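Local coordinates for ribose 5-phosphate isomerase (Trypanosoma cruzi, PDB 3M1P), which probably interconverts ribose 5-phosphate and ribulose 5-phosphate, as a type B ribose 5-phosphate isomerase that assembles from four copies of one chain, at residues V117-I120 against R121-I125; F14-H17 against E18-L22. The protein carries 1 engineered substitution. All coordinates share one frame; numbering follows the deposited sequence.

Contact 1: V117-I120 against R121-I125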
ATOM      1  N   VAL A 117       7.360  -9.394   3.603  1.00 14.57           N
ATOM      2  CA  VAL A 117       7.907 -10.485   2.770  1.00 14.79           C
ATOM      3  C   VAL A 117       6.850 -11.248   1.965  1.00 14.59           C
ATOM      4  O   VAL A 117       7.111 -11.639   0.835  1.00 15.00           O
ATOM      5  CB  VAL A 117       8.846 -11.508   3.546  1.00 15.11           C
ATOM      6  CG1 VAL A 117      10.064 -10.808   4.167  1.00 15.64           C
ATOM      7  CG2 VAL A 117       8.101 -12.293   4.608  1.00 13.56           C
ATOM      8  N   GLU A 118       5.656 -11.448   2.518  1.00 14.70           N
ATOM      9  CA  GLU A 118       4.632 -12.209   1.776  1.00 14.45           C
ATOM     10  C   GLU A 118       4.074 -11.433   0.580  1.00 13.47           C
ATOM     11  O   GLU A 118       3.643 -12.041  -0.394  1.00 13.01           O
ATOM     12  CB  GLU A 118       3.505 -12.717   2.694  1.00 15.14           C
ATOM     13  CG  GLU A 118       3.933 -13.831   3.694  1.00 16.98           C
ATOM     14  CD  GLU A 118       4.572 -15.025   3.008  1.00 20.50           C
ATOM     15  OE1 GLU A 118       4.004 -15.530   2.010  1.00 22.45           O
ATOM     16  OE2 GLU A 118       5.648 -15.453   3.462  1.00 21.56           O
ATOM     17  N   VAL A 119       4.084 -10.101   0.666  1.00 12.70           N
ATOM     18  CA  VAL A 119       3.721  -9.260  -0.472  1.00 12.45           C
ATOM     19  C   VAL A 119       4.877  -9.210  -1.469  1.00 12.67           C
ATOM     20  O   VAL A 119       4.652  -9.222  -2.677  1.00 12.57           O
ATOM     21  CB  VAL A 119       3.258  -7.848  -0.033  1.00 12.71           C
ATOM     22  CG1 VAL A 119       2.948  -6.945  -1.234  1.00 10.95           C
ATOM     23  CG2 VAL A 119       2.022  -7.968   0.862  1.00 12.84           C
ATOM     24  N   ILE A 120       6.110  -9.185  -0.960  1.00 12.78           N
ATOM     25  CA  ILE A 120       7.290  -9.244  -1.821  1.00 12.68           C
ATOM     26  C   ILE A 120       7.257 -10.548  -2.607  1.00 13.01           C
ATOM     27  O   ILE A 120       7.463 -10.551  -3.821  1.00 13.22           O
ATOM     28  CB  ILE A 120       8.618  -9.089  -1.022  1.00 12.61           C
ATOM     29  CG1 ILE A 120       8.777  -7.641  -0.549  1.00 12.08           C
ATOM     30  CG2 ILE A 120       9.827  -9.504  -1.891  1.00 12.93           C
ATOM     31  CD1 ILE A 120       9.953  -7.387   0.436  1.00 12.17           C
ATOM     32  N   ARG A 121       6.955 -11.642  -1.906  1.00 13.15           N
ATOM     33  CA  ARG A 121       6.742 -12.939  -2.537  1.00 13.78           C
ATOM     34  C   ARG A 121       5.736 -12.848  -3.697  1.00 13.71           C
ATOM     35  O   ARG A 121       6.027 -13.269  -4.815  1.00 13.59           O
ATOM     36  CB  ARG A 121       6.288 -13.975  -1.499  1.00 13.47           C
ATOM     37  CG  ARG A 121       6.122 -15.374  -2.099  1.00 13.92           C
ATOM     38  CD  ARG A 121       5.652 -16.402  -1.068  1.00 14.67           C
ATOM     39  NE  ARG A 121       5.344 -17.672  -1.727  1.00 19.41           N
ATOM     40  CZ  ARG A 121       4.182 -17.956  -2.309  1.00 21.97           C
ATOM     41  NH1 ARG A 121       3.199 -17.068  -2.311  1.00 22.87           N
ATOM     42  NH2 ARG A 121       4.002 -19.132  -2.904  1.00 25.58           N
ATOM     43  N   GLU A 122       4.565 -12.271  -3.415  1.00 13.79           N
ATOM     44  CA  GLU A 122       3.504 -12.105  -4.384  1.00 13.47           C
ATOM     45  C   GLU A 122       3.946 -11.229  -5.555  1.00 13.35           C
ATOM     46  O   GLU A 122       3.654 -11.541  -6.715  1.00 13.39           O
ATOM     47  CB  GLU A 122       2.286 -11.485  -3.697  1.00 14.22           C
ATOM     48  CG  GLU A 122       1.032 -11.411  -4.556  1.00 14.83           C
ATOM     49  CD  GLU A 122      -0.089 -10.687  -3.850  1.00 16.22           C
ATOM     50  OE1 GLU A 122       0.070  -9.488  -3.556  1.00 19.23           O
ATOM     51  OE2 GLU A 122      -1.110 -11.318  -3.565  1.00 17.26           O
ATOM     52  N   ILE A 123       4.647 -10.136  -5.246  1.00 13.25           N
ATOM     53  CA  ILE A 123       5.197  -9.243  -6.265  1.00 12.77           C
ATOM     54  C   ILE A 123       6.149 -10.000  -7.212  1.00 13.39           C
ATOM     55  O   ILE A 123       6.002  -9.923  -8.433  1.00 13.50           O
ATOM     56  CB  ILE A 123       5.904  -8.036  -5.616  1.00 12.94           C
ATOM     57  CG1 ILE A 123       4.880  -7.089  -4.986  1.00 11.89           C
ATOM     58  CG2 ILE A 123       6.809  -7.265  -6.621  1.00 11.74           C
ATOM     59  CD1 ILE A 123       5.523  -6.056  -4.077  1.00  8.40           C
ATOM     60  N   ILE A 124       7.108 -10.735  -6.652  1.00 13.44           N
ATOM     61  CA  ILE A 124       8.101 -11.432  -7.479  1.00 14.28           C
ATOM     62  C   ILE A 124       7.435 -12.462  -8.390  1.00 14.56           C
ATOM     63  O   ILE A 124       7.703 -12.492  -9.583  1.00 15.33           O
ATOM     64  CB  ILE A 124       9.255 -12.038  -6.619  1.00 14.24           C
ATOM     65  CG1 ILE A 124      10.156 -10.905  -6.123  1.00 13.83           C
ATOM     66  CG2 ILE A 124      10.088 -13.078  -7.421  1.00 14.09           C
ATOM     67  CD1 ILE A 124      11.100 -11.312  -5.019  1.00 14.83           C
ATOM     68  N   ILE A 125       6.525 -13.257  -7.832  1.00 14.32           N
ATOM     69  CA  ILE A 125       5.814 -14.276  -8.599  1.00 14.25           C
ATOM     70  C   ILE A 125       4.955 -13.673  -9.706  1.00 13.66           C
ATOM     71  O   ILE A 125       5.021 -14.114 -10.851  1.00 13.66           O
ATOM     72  CB  ILE A 125       4.992 -15.218  -7.656  1.00 14.85           C
ATOM     73  CG1 ILE A 125       5.955 -16.106  -6.835  1.00 15.05           C
ATOM     74  CG2 ILE A 125       3.908 -16.010  -8.451  1.00 14.71           C
ATOM     75  CD1 ILE A 125       5.353 -16.704  -5.539  1.00 14.18           C
TER
HETATM   76  O   HOH W   1       2.478 -14.404  -1.003  1.00 20.06           O

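Contact 2: F14-H17 against E18-L22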
ATOM      1  N   PHE A  14      19.613  -7.831   2.697  1.00 27.70           N
ATOM      2  CA  PHE A  14      20.422  -9.054   2.741  1.00 27.70           C
ATOM      3  C   PHE A  14      19.766 -10.148   3.599  1.00 27.23           C
ATOM      4  O   PHE A  14      19.779 -11.319   3.240  1.00 27.27           O
ATOM      5  CB  PHE A  14      21.858  -8.775   3.216  1.00 28.30           C
ATOM      6  CG  PHE A  14      22.657 -10.025   3.471  1.00 28.91           C
ATOM      7  CD1 PHE A  14      23.215 -10.735   2.413  1.00 29.92           C
ATOM      8  CD2 PHE A  14      22.803 -10.519   4.768  1.00 30.83           C
ATOM      9  CE1 PHE A  14      23.937 -11.910   2.644  1.00 30.48           C
ATOM     10  CE2 PHE A  14      23.523 -11.688   5.013  1.00 30.72           C
ATOM     11  CZ  PHE A  14      24.087 -12.382   3.943  1.00 30.72           C
ATOM     12  N   ALA A  15      19.170  -9.758   4.719  1.00 27.37           N
ATOM     13  CA  ALA A  15      18.469 -10.709   5.599  1.00 27.17           C
ATOM     14  C   ALA A  15      17.403 -11.562   4.886  1.00 26.82           C
ATOM     15  O   ALA A  15      17.018 -12.629   5.378  1.00 26.72           O
ATOM     16  CB  ALA A  15      17.851  -9.968   6.791  1.00 27.67           C
ATOM     17  N   ILE A  16      16.925 -11.097   3.733  1.00 25.92           N
ATOM     18  CA  ILE A  16      15.858 -11.808   3.034  1.00 25.34           C
ATOM     19  C   ILE A  16      16.271 -12.362   1.666  1.00 24.90           C
ATOM     20  O   ILE A  16      15.423 -12.741   0.870  1.00 24.29           O
ATOM     21  CB  ILE A  16      14.543 -10.962   2.936  1.00 25.23           C
ATOM     22  CG1 ILE A  16      14.736  -9.734   2.031  1.00 25.55           C
ATOM     23  CG2 ILE A  16      14.062 -10.571   4.346  1.00 25.00           C
ATOM     24  CD1 ILE A  16      13.457  -9.152   1.456  1.00 25.41           C
ATOM     25  N   HIS A  17      17.573 -12.441   1.405  1.00 24.94           N
ATOM     26  CA  HIS A  17      18.030 -12.830   0.068  1.00 25.39           C
ATOM     27  C   HIS A  17      17.715 -14.289  -0.283  1.00 25.42           C
ATOM     28  O   HIS A  17      17.458 -14.608  -1.449  1.00 25.49           O
ATOM     29  CB  HIS A  17      19.509 -12.480  -0.135  1.00 25.94           C
ATOM     30  CG  HIS A  17      20.458 -13.410   0.550  1.00 26.93           C
ATOM     31  ND1 HIS A  17      21.165 -14.377  -0.128  1.00 29.05           N
ATOM     32  CD2 HIS A  17      20.810 -13.530   1.853  1.00 28.47           C
ATOM     33  CE1 HIS A  17      21.919 -15.050   0.725  1.00 29.39           C
ATOM     34  NE2 HIS A  17      21.718 -14.558   1.935  1.00 29.70           N
ATOM     35  N   GLU A  18      17.710 -15.157   0.732  1.00 25.46           N
ATOM     36  CA  GLU A  18      17.287 -16.550   0.570  1.00 25.97           C
ATOM     37  C   GLU A  18      15.797 -16.607   0.229  1.00 24.60           C
ATOM     38  O   GLU A  18      15.390 -17.382  -0.635  1.00 24.51           O
ATOM     39  CB  GLU A  18      17.617 -17.397   1.822  1.00 25.71           C
ATOM     40  CG  GLU A  18      19.125 -17.534   2.097  1.00 27.89           C
ATOM     41  CD  GLU A  18      19.478 -18.542   3.213  1.00 29.04           C
ATOM     42  OE1 GLU A  18      18.578 -18.970   3.983  1.00 32.42           O
ATOM     43  OE2 GLU A  18      20.679 -18.902   3.320  1.00 33.14           O
ATOM     44  N   ASN A  19      14.997 -15.778   0.904  1.00 23.79           N
ATOM     45  CA  ASN A  19      13.579 -15.554   0.542  1.00 23.10           C
ATOM     46  C   ASN A  19      13.414 -15.247  -0.949  1.00 22.03           C
ATOM     47  O   ASN A  19      12.611 -15.872  -1.644  1.00 21.80           O
ATOM     48  CB  ASN A  19      12.972 -14.368   1.329  1.00 23.13           C
ATOM     49  CG  ASN A  19      12.969 -14.572   2.837  1.00 24.71           C
ATOM     50  OD1 ASN A  19      11.904 -14.671   3.458  1.00 26.70           O
ATOM     51  ND2 ASN A  19      14.151 -14.586   3.440  1.00 24.57           N
ATOM     52  N   LEU A  20      14.180 -14.267  -1.432  1.00 21.36           N
ATOM     53  CA  LEU A  20      14.110 -13.833  -2.828  1.00 20.71           C
ATOM     54  C   LEU A  20      14.444 -14.966  -3.789  1.00 20.42           C
ATOM     55  O   LEU A  20      13.731 -15.172  -4.771  1.00 19.99           O
ATOM     56  CB  LEU A  20      15.045 -12.646  -3.063  1.00 20.76           C
ATOM     57  CG  LEU A  20      14.832 -11.464  -2.126  1.00 20.74           C
ATOM     58  CD1 LEU A  20      15.926 -10.432  -2.338  1.00 20.87           C
ATOM     59  CD2 LEU A  20      13.424 -10.844  -2.299  1.00 21.39           C
ATOM     60  N   ILE A  21      15.522 -15.697  -3.487  1.00 19.83           N
ATOM     61  CA  ILE A  21      15.918 -16.876  -4.275  1.00 20.30           C
ATOM     62  C   ILE A  21      14.751 -17.871  -4.341  1.00 19.74           C
ATOM     63  O   ILE A  21      14.342 -18.298  -5.425  1.00 19.36           O
ATOM     64  CB  ILE A  21      17.208 -17.556  -3.704  1.00 20.00           C
ATOM     65  CG1 ILE A  21      18.424 -16.649  -3.899  1.00 20.54           C
ATOM     66  CG2 ILE A  21      17.439 -18.934  -4.352  1.00 21.06           C
ATOM     67  CD1 ILE A  21      19.649 -17.022  -3.053  1.00 20.74           C
ATOM     68  N   LEU A  22      14.198 -18.190  -3.173  1.00 19.62           N
ATOM     69  CA  LEU A  22      13.032 -19.060  -3.076  1.00 19.85           C
ATOM     70  C   LEU A  22      11.813 -18.538  -3.857  1.00 19.26           C
ATOM     71  O   LEU A  22      11.180 -19.302  -4.584  1.00 19.37           O
ATOM     72  CB  LEU A  22      12.682 -19.326  -1.603  1.00 19.87           C
ATOM     73  CG  LEU A  22      11.473 -20.228  -1.336  1.00 20.88           C
ATOM     74  CD1 LEU A  22      11.683 -21.631  -1.921  1.00 23.02           C
ATOM     75  CD2 LEU A  22      11.116 -20.309   0.163  1.00 21.06           C
TER
HETATM   76  O   HOH W   2      17.882 -14.872   3.628  1.00 38.76           O

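Contact 1: V117-I120 against R121-I125
R121 sends its side chain out straight past E118, with CG opposite the backbone N (chi1 -177°) and every torsion to NE extended. E118 is bent at chi2 (-55°), which swings its carboxylate round beside the arginine. The two side chains run alongside each other, pointing the same way. OE1 of E118 meets CD of R121 at 3.6 Å. E118 OE1 lies 4.5 Å from R121 NE and well out of the guanidinium plane, so the opposite charges are near but make no salt bridge. The salt bridge of R121 goes from NH2 to E26. A water joins the pair differently: it donates to E118 O and accepts from R121 NH1, in the plane of the guanidinium. I125 CD1 lies over one face of that group. E118 O also takes the N-H of E122 (3.2 Å), which comes from above the carbonyl plane, so this oxygen has two donors. V119 CG1 packs against I123 CD1 at 3.9 Å, and V119 also packs on Y94 of a second subunit. I120 CG2 touches I124 CD1 at 3.8 Å. I120 and I123 lean on strand 107-111. E122 OE2 bonds to H93 of the second subunit. The backbone bond from I123 N to V119 O is 2.7 Å long. Four such i to i+4 bonds, from V117 to I124, mark the first turns of helix 117-129, held between the parallel sheet of an alpha/beta fold and neighbouring subunits.

Contact 2: F14-H17 against E18-L22
A15 lies within a type I beta turn that runs from F14 to H17, and it reaches across to E18 through a water. The water donates to A15 O and accepts from E18 N, whose N-H at the start of the helix is thereby given a partner.

I16 is next, at the N-cap position. I16 O accepts from L20 N at 3.0 Å, and the donor lies in the carbonyl plane. The side chain of N19 crosses that of I16 at about a right angle. N19 ND2 stands 3.7 Å from I16 CB, and N19 CB approaches I16 O. The CG1 branch of I16 runs to L20. Its CG1 sits between the backbone N and the carbonyl carbon (chi1 67°), and I16 CD1 at the end meets L20 CD2 at 4.1 Å. I16 and L20 cross at a slant, and both pack on helix 117-129. L20 also rests on strand 3-9. This is the opening turn of helix 17-26, which follows the first strand of the parallel sheet after a short helix, 11-14, and leads on to strand 31-35, the neighbour of strand 3-9 in the sheet. That is a beta-alpha-beta crossover, the repeating unit of alpha/beta folds.

H17 begins the helix proper. H17 O accepts from I21 N at 3.0 Å, with the donor tilted 27° from the carbonyl plane. I21 CG1 also lies 3.3 Å from H17 O. The imidazole lies under the chain of E18: CG of E18 is 4.1 Å from the centroid of the H17 ring, a CH-pi contact over the face. The carboxylate plane is turned 58° from the ring. The H17 ring also meets that of Y35, on strand 31-35, and I21 touches Y35 as well.

Overall arrangement
Contact 2 comes first along the chain, at the start of helix 17-26. Contact 1 follows almost a hundred residues later, at the start of helix 117-129. Their centres are about 11 Å apart, and the two helices pack directly on each other. L20 CD2 fits against both I124 CD1 (3.6 Å) and I120 CG2 (3.9 Å). I16 CG2 meets V117 CG1 at 4.0 Å. Each helix also lies on the parallel sheet, through strand 3-9 for contact 2 and strand 107-111 for contact 1. The seam thus ties early and late parts of one alpha/beta domain together. Contact 1 also touches two other subunits of the tetramer, whereas contact 2 touches none.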